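Local coordinates for esterase E25 (Uncultured bacterium, PDB 4Q05), which probably hydrolyses carboxylic ester bonds, as a dimeric member of the bacterial hormone-sensitive lipase family with an alpha/beta hydrolase fold, at residues 42-47 with 250-255; 51-56 with 336-341; 117-122 with 155-160; 186-191 with 222-227; 200-205 with 214-219. All coordinates share one frame; numbering follows the deposited sequence.

Overall arrangement
The five contacts run from the dimer interface to the far side of an alpha/beta hydrolase core. Contacts 1 and 2 close the longest chain loops, and their segments alternate along the chain. They touch where Ala46 and Pro47 meet Tyr55. Contact 2 also touches contact 3, through Leu339 packed on Val155 and Leu159. Contacts 3 and 5 both reach the mixed eight-stranded sheet, with centres about 19 Å apart. Contacts 4 and 5 are neighbours, their centres about 9 Å apart. Segment 214-219 lies on helix 206-221 and segment 222-227 in the loop after it; Tyr188 and Leu226 pack on Leu219. Contacts 1 and 4 lie about 40 Å apart between centres, so the N-terminal strand reaches the second subunit well away from contact 4.

Contact 1 (42-47 with 250-255); sequences RTLPAP and DGIDRN
Ile252 meets Leu44 with one branch and Arg42 with the other. It has the most surface buried here. Its CG2 methyl lies 3.6 Å from Leu44 CD2, the closest approach of the contact. The other branch is extended, CD1 anti to CA (chi2 170°). It carries CD1 over one face of the Arg42 guanidinium, 3.8 Å from NH1. Both Arg42 and Leu44 cross the isoleucine side chain at about a right angle. Leu44 reaches in with a chi1 of 180°, which points CG straight away from its own amide nitrogen. No hydrogen bond joins the two segments, and all three touching residues are buried. The methyl leaves the N-H groups of the arginine to partners outside the segments. Arg42 NH1 bonds to the backbone O of Ile248 of the second subunit, and to that of Ile248 in its own chain. Arg42 NE of the second subunit in turn bonds to Asp250 O. Ile252 therefore packs under a charged group that is held at the subunit boundary. Residues 42-44 pair antiparallel with a strand of the second subunit. The arrangement is that of a beta sheet continued across a dimer interface, here backed by an apolar loop residue.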
# COMPACT_ATOMS: atom_id res chain seq x y z
N ARG A 42 -12.39 -5.01 18.06
CA ARG A 42 -10.94 -4.98 18.00
C ARG A 42 -10.49 -3.82 18.90
O ARG A 42 -11.26 -2.89 19.14
CB ARG A 42 -10.47 -4.75 16.54
CG ARG A 42 -10.70 -5.94 15.55
CD ARG A 42 -10.58 -5.54 14.02
NE ARG A 42 -11.79 -4.86 13.55
CZ ARG A 42 -11.93 -4.14 12.44
NH1 ARG A 42 -10.92 -3.96 11.59
NH2 ARG A 42 -13.11 -3.58 12.18
N THR A 43 -9.27 -3.88 19.41
CA THR A 43 -8.69 -2.76 20.13
C THR A 43 -7.53 -2.20 19.31
O THR A 43 -6.66 -2.95 18.87
CB THR A 43 -8.16 -3.19 21.51
OG1 THR A 43 -9.26 -3.64 22.32
CG2 THR A 43 -7.46 -2.03 22.22
N LEU A 44 -7.52 -0.89 19.11
CA LEU A 44 -6.54 -0.28 18.23
C LEU A 44 -5.72 0.79 18.95
O LEU A 44 -6.18 1.91 19.14
CB LEU A 44 -7.23 0.31 17.00
CG LEU A 44 -6.31 0.99 16.00
CD1 LEU A 44 -5.23 0.03 15.52
CD2 LEU A 44 -7.12 1.51 14.81
N PRO A 45 -4.50 0.43 19.36
CA PRO A 45 -3.63 1.39 20.03
C PRO A 45 -3.04 2.37 19.03
O PRO A 45 -3.00 2.08 17.83
CB PRO A 45 -2.52 0.51 20.61
CG PRO A 45 -2.45 -0.65 19.67
CD PRO A 45 -3.87 -0.91 19.26
N ALA A 46 -2.59 3.53 19.51
CA ALA A 46 -1.89 4.47 18.67
C ALA A 46 -0.68 3.74 18.08
O ALA A 46 -0.12 2.86 18.71
CB ALA A 46 -1.47 5.69 19.47
N PRO A 47 -0.29 4.09 16.85
CA PRO A 47 0.75 3.28 16.19
C PRO A 47 2.17 3.77 16.49
O PRO A 47 2.59 4.79 15.95
CB PRO A 47 0.43 3.45 14.71
CG PRO A 47 -0.18 4.82 14.62
CD PRO A 47 -0.91 5.06 15.93
N ASP A 250 -14.08 0.83 8.93
CA ASP A 250 -15.28 1.46 9.45
C ASP A 250 -15.07 1.73 10.95
O ASP A 250 -14.83 0.81 11.73
CB ASP A 250 -16.48 0.53 9.26
CG ASP A 250 -17.80 1.23 9.52
OD1 ASP A 250 -18.03 1.64 10.67
OD2 ASP A 250 -18.61 1.39 8.58
N GLY A 251 -15.14 3.00 11.35
CA GLY A 251 -14.87 3.37 12.73
C GLY A 251 -13.39 3.56 13.03
O GLY A 251 -13.02 3.91 14.15
N ILE A 252 -12.54 3.34 12.03
CA ILE A 252 -11.09 3.46 12.22
C ILE A 252 -10.50 4.67 11.50
O ILE A 252 -9.46 5.19 11.88
CB ILE A 252 -10.37 2.15 11.81
CG1 ILE A 252 -10.71 1.05 12.83
CG2 ILE A 252 -8.85 2.35 11.72
CD1 ILE A 252 -10.26 -0.34 12.43
N ASP A 253 -11.19 5.14 10.46
CA ASP A 253 -10.78 6.35 9.78
C ASP A 253 -11.38 7.52 10.56
O ASP A 253 -12.58 7.72 10.56
CB ASP A 253 -11.29 6.32 8.34
CG ASP A 253 -10.85 7.53 7.54
OD1 ASP A 253 -11.10 8.68 7.98
OD2 ASP A 253 -10.25 7.33 6.47
N ARG A 254 -10.53 8.31 11.22
CA ARG A 254 -11.02 9.35 12.13
C ARG A 254 -11.70 10.49 11.39
O ARG A 254 -12.37 11.32 12.00
CB ARG A 254 -9.88 9.90 12.97
CG ARG A 254 -8.90 10.74 12.17
CD ARG A 254 -7.56 10.90 12.86
NE ARG A 254 -6.76 11.84 12.09
CZ ARG A 254 -6.38 13.04 12.52
NH1 ARG A 254 -6.68 13.43 13.75
NH2 ARG A 254 -5.68 13.83 11.72
N ASN A 255 -11.52 10.54 10.07
CA ASN A 255 -12.06 11.63 9.29
C ASN A 255 -13.37 11.30 8.58
O ASN A 255 -14.36 12.00 8.77
CB ASN A 255 -11.01 12.17 8.31
CG ASN A 255 -9.72 12.55 9.02
OD1 ASN A 255 -8.63 12.16 8.61
ND2 ASN A 255 -9.86 13.29 10.11

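Contact 2 (51-56 with 336-341)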
# COMPACT_ATOMS: atom_id res chain seq x y z
N SER A 51 5.45 8.17 12.95
CA SER A 51 6.27 9.23 13.53
C SER A 51 5.70 9.65 14.88
O SER A 51 4.52 9.45 15.16
CB SER A 51 6.29 10.45 12.61
OG SER A 51 5.00 11.05 12.58
N ASP A 52 6.53 10.26 15.72
CA ASP A 52 6.03 10.83 16.96
C ASP A 52 4.90 11.82 16.70
O ASP A 52 3.89 11.80 17.39
CB ASP A 52 7.16 11.49 17.75
CG ASP A 52 8.18 10.48 18.24
OD1 ASP A 52 7.85 9.27 18.23
OD2 ASP A 52 9.29 10.89 18.63
N VAL A 53 5.06 12.67 15.69
CA VAL A 53 4.03 13.64 15.37
C VAL A 53 2.69 12.96 15.08
O VAL A 53 1.65 13.35 15.61
CB VAL A 53 4.44 14.51 14.15
CG1 VAL A 53 3.32 15.47 13.76
CG2 VAL A 53 5.72 15.28 14.45
N LEU A 54 2.70 11.93 14.24
CA LEU A 54 1.44 11.26 13.87
C LEU A 54 0.91 10.44 15.04
O LEU A 54 -0.29 10.44 15.34
CB LEU A 54 1.64 10.38 12.64
CG LEU A 54 0.38 9.65 12.18
CD1 LEU A 54 -0.71 10.67 11.88
CD2 LEU A 54 0.67 8.77 10.95
N TYR A 55 1.82 9.76 15.72
CA TYR A 55 1.46 9.03 16.93
C TYR A 55 0.73 9.95 17.92
O TYR A 55 -0.31 9.58 18.50
CB TYR A 55 2.69 8.45 17.58
CG TYR A 55 2.39 7.65 18.83
CD1 TYR A 55 2.31 8.27 20.07
CD2 TYR A 55 2.20 6.27 18.77
CE1 TYR A 55 2.04 7.55 21.22
CE2 TYR A 55 1.94 5.53 19.92
CZ TYR A 55 1.85 6.18 21.15
OH TYR A 55 1.58 5.47 22.29
N ASN A 56 1.25 11.15 18.12
CA ASN A 56 0.62 12.07 19.06
C ASN A 56 -0.74 12.57 18.57
O ASN A 56 -1.70 12.64 19.33
CB ASN A 56 1.56 13.22 19.42
CG ASN A 56 2.72 12.77 20.29
OD1 ASN A 56 2.59 11.82 21.07
ND2 ASN A 56 3.87 13.43 20.16
N ALA A 336 -1.85 15.25 4.66
CA ALA A 336 -1.79 16.68 4.33
C ALA A 336 -2.51 17.51 5.39
O ALA A 336 -3.18 18.48 5.06
CB ALA A 336 -2.40 16.93 2.97
N VAL A 337 -2.36 17.11 6.64
CA VAL A 337 -3.06 17.77 7.74
C VAL A 337 -2.08 18.45 8.69
O VAL A 337 -2.37 19.48 9.29
CB VAL A 337 -3.95 16.78 8.51
CG1 VAL A 337 -4.20 17.24 9.92
CG2 VAL A 337 -5.28 16.57 7.76
N ASP A 338 -0.89 17.88 8.83
CA ASP A 338 0.14 18.48 9.66
C ASP A 338 1.47 18.51 8.93
O ASP A 338 2.07 17.46 8.68
CB ASP A 338 0.28 17.72 10.98
CG ASP A 338 1.21 18.40 11.96
OD1 ASP A 338 2.26 18.96 11.54
OD2 ASP A 338 0.90 18.36 13.16
N LEU A 339 1.92 19.70 8.58
CA LEU A 339 3.10 19.84 7.74
C LEU A 339 4.37 19.39 8.46
O LEU A 339 5.41 19.20 7.83
CB LEU A 339 3.26 21.29 7.26
CG LEU A 339 2.18 21.92 6.37
CD1 LEU A 339 2.64 21.99 4.92
CD2 LEU A 339 0.83 21.21 6.47
N THR A 340 4.30 19.24 9.78
CA THR A 340 5.48 18.78 10.52
C THR A 340 5.61 17.25 10.60
O THR A 340 6.61 16.74 11.08
CB THR A 340 5.51 19.29 11.96
OG1 THR A 340 4.48 18.64 12.72
CG2 THR A 340 5.31 20.83 12.02
N ALA A 341 4.59 16.51 10.17
CA ALA A 341 4.67 15.06 10.24
C ALA A 341 5.77 14.56 9.32
O ALA A 341 5.82 14.93 8.14
CB ALA A 341 3.33 14.42 9.88
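An Asx turn at Asp338, inside a type I beta turn from Asp338 to Ala341, packs against Val53 in the first turn of helix 52-59. The turn leads into helix 342-358, with Ala341 as its N-cap residue. Val53 CG1 does most of the touching. It lies 3.5 Å from Thr340 OG1, 3.8 Å from Ala341 CA and 3.8 Å from Asp338 OD2. The chi1 of Val53, 176°, is what brings this branch against the turn. No hydrogen bond crosses the contact. Within the turn, Asp338 OD1 takes two donors, Thr340 N at 2.7 Å and the hydroxyl Thr340 OG1. The amide comes in nearly along the C-O axis, while the hydroxyl sits above the carboxylate plane. An alanine here in place of Asp338 would probably leave both Thr340 donors without their acceptor and the threonine hydroxyl free to turn away from Val53. Ser51 caps the facing helix, its OG accepting from Leu54 N, and it also bonds to Glu343 of helix 342-358. The beta turn itself is closed by a backbone bond from Ala341 N to Asp338 O of 3.1 Å.

Contact 3 (117-122 with 155-160); sequences YYVTPV and VIATLA
The flat group of this contact is the peptide carbonyl of Ala157, and the CB-CG edge of the puckered Pro121 ring sits over one of its faces. Ring atoms CB and CG each stand 3.4 Å from Ala157 O, nearly straight above the carbonyl plane. The approach is a packing contact, not a hydrogen bond. The CD corner of the ring reaches instead to the methyl of Ala157, with CD 4.0 Å from CB. Pro121 CB also comes to 3.9 Å from Thr158 CA. The proline thus spans the backbone of two successive helix residues. Their CA atoms come close, 5.0 Å between Pro121 and Thr158, because no long side chain stands between them.

The Ala157 methyl has a second neighbour. Val119 CG1 touches Ala157 CB at 3.7 Å. A chi1 of -179° directs this branch of the valine to the helix. Val119 and Pro121 both project toward the helix, two residues apart, while Thr120 between them points away.

Strand 114-120 runs antiparallel to strand 164-168. Helix 151-160 belongs to the right-handed type of beta-alpha-beta crossover usual in this fold, linking the parallel strands 132-136 and 164-168. Ala157 therefore sits over the sheet and also packs on Val164, which is paired with Val119 through the backbone. The small alanine lets the helix come close to strand 114-120. No hydrogen bond passes between the segments. Thr158 turns its hydroxyl back to its own helix, where OG1 bonds to Ile154 O.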
# COMPACT_ATOMS: atom_id res chain seq x y z
N TYR A 117 -7.87 29.31 -7.49
CA TYR A 117 -6.95 29.95 -6.56
C TYR A 117 -5.54 29.70 -7.02
O TYR A 117 -5.15 28.55 -7.23
CB TYR A 117 -7.15 29.42 -5.14
CG TYR A 117 -8.45 29.89 -4.55
CD1 TYR A 117 -8.54 31.12 -3.91
CD2 TYR A 117 -9.60 29.13 -4.67
CE1 TYR A 117 -9.75 31.56 -3.39
CE2 TYR A 117 -10.80 29.56 -4.16
CZ TYR A 117 -10.87 30.77 -3.52
OH TYR A 117 -12.07 31.20 -3.01
N TYR A 118 -4.80 30.79 -7.20
CA TYR A 118 -3.39 30.72 -7.53
C TYR A 118 -2.62 30.62 -6.22
O TYR A 118 -2.71 31.50 -5.37
CB TYR A 118 -2.94 31.97 -8.27
CG TYR A 118 -3.55 32.09 -9.65
CD1 TYR A 118 -4.80 32.66 -9.83
CD2 TYR A 118 -2.86 31.64 -10.78
CE1 TYR A 118 -5.36 32.77 -11.09
CE2 TYR A 118 -3.41 31.75 -12.04
CZ TYR A 118 -4.66 32.32 -12.19
OH TYR A 118 -5.22 32.43 -13.44
N VAL A 119 -1.87 29.54 -6.08
CA VAL A 119 -1.19 29.21 -4.83
C VAL A 119 0.29 29.15 -5.13
O VAL A 119 0.75 28.25 -5.82
CB VAL A 119 -1.69 27.86 -4.25
CG1 VAL A 119 -0.99 27.53 -2.91
CG2 VAL A 119 -3.20 27.89 -4.05
N THR A 120 1.02 30.16 -4.66
CA THR A 120 2.44 30.30 -4.98
C THR A 120 3.27 30.19 -3.70
O THR A 120 3.12 31.00 -2.79
CB THR A 120 2.72 31.66 -5.63
OG1 THR A 120 1.70 31.95 -6.60
CG2 THR A 120 4.08 31.66 -6.32
N PRO A 121 4.15 29.18 -3.64
CA PRO A 121 5.01 28.99 -2.46
C PRO A 121 6.22 29.90 -2.56
O PRO A 121 6.49 30.38 -3.66
CB PRO A 121 5.46 27.54 -2.62
CG PRO A 121 5.53 27.34 -4.09
CD PRO A 121 4.42 28.19 -4.69
N VAL A 122 6.93 30.15 -1.46
CA VAL A 122 8.11 31.02 -1.53
C VAL A 122 9.23 30.37 -2.31
O VAL A 122 10.07 31.05 -2.89
CB VAL A 122 8.66 31.37 -0.14
CG1 VAL A 122 8.03 32.65 0.37
CG2 VAL A 122 8.45 30.22 0.83
N VAL A 155 -0.36 22.87 0.92
CA VAL A 155 0.60 21.84 1.33
C VAL A 155 1.42 21.36 0.14
O VAL A 155 2.64 21.25 0.21
CB VAL A 155 -0.10 20.61 1.94
CG1 VAL A 155 0.91 19.50 2.14
CG2 VAL A 155 -0.78 20.97 3.25
N ILE A 156 0.73 21.05 -0.95
CA ILE A 156 1.43 20.63 -2.15
C ILE A 156 2.39 21.72 -2.61
O ILE A 156 3.56 21.46 -2.91
CB ILE A 156 0.41 20.30 -3.27
CG1 ILE A 156 -0.41 19.07 -2.90
CG2 ILE A 156 1.13 20.10 -4.58
CD1 ILE A 156 -1.60 18.80 -3.85
N ALA A 157 1.90 22.95 -2.68
CA ALA A 157 2.74 24.05 -3.16
C ALA A 157 4.04 24.17 -2.36
O ALA A 157 5.12 24.15 -2.93
CB ALA A 157 1.98 25.36 -3.16
N THR A 158 3.93 24.28 -1.03
CA THR A 158 5.12 24.49 -0.21
C THR A 158 6.06 23.31 -0.21
O THR A 158 7.26 23.48 -0.35
CB THR A 158 4.82 24.75 1.28
OG1 THR A 158 3.52 24.24 1.63
CG2 THR A 158 4.90 26.20 1.58
N LEU A 159 5.51 22.11 -0.03
CA LEU A 159 6.36 20.94 0.15
C LEU A 159 6.83 20.35 -1.15
O LEU A 159 7.96 19.88 -1.24
CB LEU A 159 5.65 19.89 1.00
CG LEU A 159 5.36 20.40 2.41
CD1 LEU A 159 4.86 19.29 3.31
CD2 LEU A 159 6.60 21.03 2.99
N ALA A 160 5.98 20.35 -2.18
CA ALA A 160 6.45 19.87 -3.47
C ALA A 160 7.19 20.97 -4.24
O ALA A 160 7.75 20.72 -5.30
CB ALA A 160 5.30 19.28 -4.30

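Contact 4 (186-191 with 222-227)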
# COMPACT_ATOMS: atom_id res chain seq x y z
N THR A 186 -12.84 22.90 -18.41
CA THR A 186 -12.73 24.27 -18.91
C THR A 186 -11.39 24.88 -18.57
O THR A 186 -10.72 25.45 -19.43
CB THR A 186 -13.85 25.16 -18.31
OG1 THR A 186 -15.11 24.75 -18.85
CG2 THR A 186 -13.63 26.62 -18.63
N VAL A 187 -10.97 24.74 -17.32
CA VAL A 187 -9.70 25.30 -16.90
C VAL A 187 -8.55 24.58 -17.61
O VAL A 187 -7.61 25.22 -18.09
CB VAL A 187 -9.51 25.21 -15.37
CG1 VAL A 187 -8.08 25.56 -14.99
CG2 VAL A 187 -10.49 26.14 -14.69
N TYR A 188 -8.63 23.26 -17.68
CA TYR A 188 -7.58 22.50 -18.35
C TYR A 188 -7.42 22.93 -19.82
O TYR A 188 -6.31 23.17 -20.29
CB TYR A 188 -7.85 21.00 -18.26
CG TYR A 188 -6.72 20.16 -18.80
CD1 TYR A 188 -5.56 19.98 -18.06
CD2 TYR A 188 -6.81 19.55 -20.04
CE1 TYR A 188 -4.51 19.22 -18.54
CE2 TYR A 188 -5.78 18.78 -20.53
CZ TYR A 188 -4.63 18.61 -19.77
OH TYR A 188 -3.59 17.84 -20.24
N GLN A 189 -8.54 23.01 -20.55
CA GLN A 189 -8.47 23.42 -21.95
C GLN A 189 -7.83 24.78 -22.09
O GLN A 189 -6.99 24.99 -22.96
CB GLN A 189 -9.87 23.44 -22.59
CG GLN A 189 -10.36 22.07 -23.02
CD GLN A 189 -10.80 22.04 -24.48
OE1 GLN A 189 -11.76 22.73 -24.88
NE2 GLN A 189 -10.11 21.23 -25.30
N HIS A 190 -8.22 25.71 -21.22
CA HIS A 190 -7.63 27.04 -21.25
C HIS A 190 -6.12 26.97 -21.09
O HIS A 190 -5.39 27.64 -21.80
CB HIS A 190 -8.24 27.92 -20.17
CG HIS A 190 -7.54 29.24 -20.01
ND1 HIS A 190 -7.81 30.32 -20.82
CD2 HIS A 190 -6.59 29.65 -19.13
CE1 HIS A 190 -7.05 31.34 -20.46
NE2 HIS A 190 -6.31 30.96 -19.43
N LEU A 191 -5.67 26.16 -20.14
CA LEU A 191 -4.24 26.04 -19.88
C LEU A 191 -3.47 25.51 -21.09
O LEU A 191 -2.37 25.99 -21.37
CB LEU A 191 -3.99 25.15 -18.65
CG LEU A 191 -4.50 25.74 -17.33
CD1 LEU A 191 -4.43 24.70 -16.22
CD2 LEU A 191 -3.70 26.99 -16.96
N GLN A 222 -10.98 11.86 -26.17
CA GLN A 222 -11.00 12.98 -27.11
C GLN A 222 -9.64 13.24 -27.73
O GLN A 222 -9.48 14.17 -28.52
CB GLN A 222 -11.49 14.24 -26.41
CG GLN A 222 -12.92 14.16 -25.92
CD GLN A 222 -13.90 13.97 -27.07
OE1 GLN A 222 -14.72 13.04 -27.06
NE2 GLN A 222 -13.83 14.86 -28.06
N GLU A 223 -8.65 12.42 -27.38
CA GLU A 223 -7.30 12.56 -27.92
C GLU A 223 -6.69 13.93 -27.62
O GLU A 223 -5.88 14.45 -28.39
CB GLU A 223 -7.27 12.29 -29.43
CG GLU A 223 -7.55 10.84 -29.78
CD GLU A 223 -7.78 10.62 -31.27
OE1 GLU A 223 -7.46 11.53 -32.07
OE2 GLU A 223 -8.28 9.54 -31.64
N VAL A 224 -7.08 14.51 -26.49
CA VAL A 224 -6.48 15.76 -26.03
C VAL A 224 -5.19 15.46 -25.29
O VAL A 224 -5.06 14.42 -24.65
CB VAL A 224 -7.44 16.52 -25.12
CG1 VAL A 224 -6.84 17.83 -24.67
CG2 VAL A 224 -8.77 16.75 -25.83
N ASP A 225 -4.21 16.36 -25.38
CA ASP A 225 -2.94 16.20 -24.68
C ASP A 225 -3.17 15.97 -23.18
O ASP A 225 -4.06 16.58 -22.59
CB ASP A 225 -2.05 17.41 -24.91
CG ASP A 225 -1.44 17.45 -26.30
OD1 ASP A 225 -1.78 16.59 -27.14
OD2 ASP A 225 -0.60 18.34 -26.55
N LEU A 226 -2.37 15.11 -22.57
CA LEU A 226 -2.56 14.74 -21.16
C LEU A 226 -1.56 15.44 -20.27
O LEU A 226 -0.50 15.84 -20.72
CB LEU A 226 -2.41 13.24 -20.98
CG LEU A 226 -3.27 12.37 -21.89
CD1 LEU A 226 -2.98 10.89 -21.62
CD2 LEU A 226 -4.73 12.67 -21.66
N PRO A 227 -1.88 15.57 -18.98
CA PRO A 227 -0.89 16.12 -18.05
C PRO A 227 0.37 15.25 -18.02
O PRO A 227 0.30 14.07 -18.37
CB PRO A 227 -1.60 16.04 -16.68
CG PRO A 227 -3.04 16.01 -17.00
CD PRO A 227 -3.15 15.25 -18.30
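Tyr188 reaches out from helix 179-194 and lays the end of its ring along the loop at Asp225 to Pro227. Its CG is anti to the backbone N (chi1 -173°), which sends the ring outward to the loop. The phenol hydroxyl gives its proton to the backbone O of Asp225, with OH and O 2.7 Å apart. This oxygen lies at the edge of the ring, in its plane. Seen from the carbonyl the bond is less regular: the C=O...donor angle is 121°, and the hydroxyl stands 40° out of the carbonyl plane. Pro227 packs beside the same hydroxyl, with CD 3.3 Å from OH. Its CG approaches Tyr188 CE1 at 3.9 Å, oblique to the ring. The proline nitrogen is also near but has no hydrogen to give. On the other edge, Val224 CG1 lies 4.4 Å from CE2. A phenylalanine here would probably keep the ring in place but leave the carbonyl of Asp225 without its hydroxyl mate. Leu219 of helix 206-221 also touches the ring. That helix ends in a Schellman motif at Glu223, which has a positive phi. The tyrosine thus ties a neighbouring helix to the turn that follows this cap. The arrangement belongs to the helix-to-strand link of a beta-alpha-beta unit, here between helix 206-221 and strand 229-235.

Contact 5 (200-205 with 214-219); sequences IALGGS and GLVQHL
Leu215 O accepts the backbone N-H of Leu219 at 2.8 Å, a helix bond that fixes the turn facing strand 200-205. From this turn Leu215 and the next residue, Val216, both point to the strand. One side chain meets them. Leu202 CD2 lies 3.8 Å from Leu215 CD2 and 4.1 Å from Val216 CG2, so a single methyl touches both. The leucine is carried toward the helix by a chi1 of 168°. Leu202 and Val216 lie alongside each other, pointing opposite ways, while the two leucines meet at a slant. Leu230 of the adjacent strand 229-235 touches both Leu202 and Val216. On the helix side, Leu215 also packs on Val184 and Phe185 of helix 179-194. The strand and helix form the first half of a beta-alpha-beta unit. The tight turn between them fits a GxSxG nucleophile elbow, with Ser206 at its centre. Across the contact there is no hydrogen bond and no charged pair. Between these two segments the contact is purely apolar, so it rests on shape and burial and not on directional bonds.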
# COMPACT_ATOMS: atom_id res chain seq x y z
N ILE A 200 2.40 20.10 -17.01
CA ILE A 200 1.32 20.18 -16.04
C ILE A 200 1.13 18.88 -15.28
O ILE A 200 1.03 17.81 -15.88
CB ILE A 200 0.00 20.56 -16.74
CG1 ILE A 200 0.11 21.98 -17.30
CG2 ILE A 200 -1.19 20.44 -15.77
CD1 ILE A 200 -1.13 22.42 -18.06
N ALA A 201 1.10 18.99 -13.95
CA ALA A 201 0.62 17.89 -13.12
C ALA A 201 -0.81 18.20 -12.70
O ALA A 201 -1.20 19.35 -12.55
CB ALA A 201 1.53 17.68 -11.89
N LEU A 202 -1.61 17.16 -12.53
CA LEU A 202 -3.00 17.35 -12.19
C LEU A 202 -3.39 16.40 -11.09
O LEU A 202 -3.12 15.20 -11.15
CB LEU A 202 -3.86 17.04 -13.43
CG LEU A 202 -5.36 16.91 -13.20
CD1 LEU A 202 -5.96 18.26 -12.83
CD2 LEU A 202 -6.06 16.33 -14.44
N GLY A 203 -4.07 16.91 -10.08
CA GLY A 203 -4.70 15.99 -9.17
C GLY A 203 -5.04 16.55 -7.83
O GLY A 203 -5.08 17.76 -7.63
N GLY A 204 -5.30 15.65 -6.90
CA GLY A 204 -5.76 16.03 -5.58
C GLY A 204 -6.30 14.80 -4.90
O GLY A 204 -5.77 13.71 -5.08
N SER A 205 -7.38 14.96 -4.16
CA SER A 205 -7.79 13.92 -3.24
C SER A 205 -9.28 13.69 -3.27
O SER A 205 -10.04 14.53 -3.77
CB SER A 205 -7.32 14.29 -1.84
OG SER A 205 -7.88 15.54 -1.47
N GLY A 214 -11.77 11.11 -13.93
CA GLY A 214 -12.79 11.24 -14.95
C GLY A 214 -12.35 12.14 -16.09
O GLY A 214 -12.58 11.85 -17.26
N LEU A 215 -11.71 13.25 -15.75
CA LEU A 215 -11.19 14.16 -16.77
C LEU A 215 -10.16 13.47 -17.66
O LEU A 215 -10.21 13.58 -18.89
CB LEU A 215 -10.53 15.37 -16.13
CG LEU A 215 -9.81 16.24 -17.17
CD1 LEU A 215 -10.82 16.79 -18.17
CD2 LEU A 215 -9.05 17.36 -16.50
N VAL A 216 -9.21 12.78 -17.05
CA VAL A 216 -8.16 12.15 -17.84
C VAL A 216 -8.76 11.13 -18.81
O VAL A 216 -8.32 11.01 -19.94
CB VAL A 216 -7.07 11.51 -16.96
CG1 VAL A 216 -6.06 10.76 -17.83
CG2 VAL A 216 -6.37 12.59 -16.14
N GLN A 217 -9.76 10.38 -18.35
CA GLN A 217 -10.43 9.42 -19.21
C GLN A 217 -11.09 10.10 -20.41
O GLN A 217 -11.01 9.62 -21.54
CB GLN A 217 -11.46 8.62 -18.39
CG GLN A 217 -10.78 7.61 -17.48
CD GLN A 217 -11.70 7.08 -16.41
OE1 GLN A 217 -12.58 7.78 -15.93
NE2 GLN A 217 -11.50 5.83 -16.03
N HIS A 218 -11.74 11.23 -20.14
CA HIS A 218 -12.34 12.05 -21.18
C HIS A 218 -11.28 12.54 -22.18
O HIS A 218 -11.43 12.36 -23.39
CB HIS A 218 -13.07 13.24 -20.54
CG HIS A 218 -13.82 14.10 -21.51
ND1 HIS A 218 -14.63 13.58 -22.50
CD2 HIS A 218 -13.90 15.45 -21.62
CE1 HIS A 218 -15.16 14.58 -23.19
NE2 HIS A 218 -14.74 15.72 -22.67
N LEU A 219 -10.21 13.14 -21.66
CA LEU A 219 -9.11 13.60 -22.51
C LEU A 219 -8.57 12.50 -23.41
O LEU A 219 -8.28 12.73 -24.58
CB LEU A 219 -7.96 14.16 -21.67
CG LEU A 219 -8.26 15.34 -20.76
CD1 LEU A 219 -7.05 15.66 -19.89
CD2 LEU A 219 -8.68 16.55 -21.59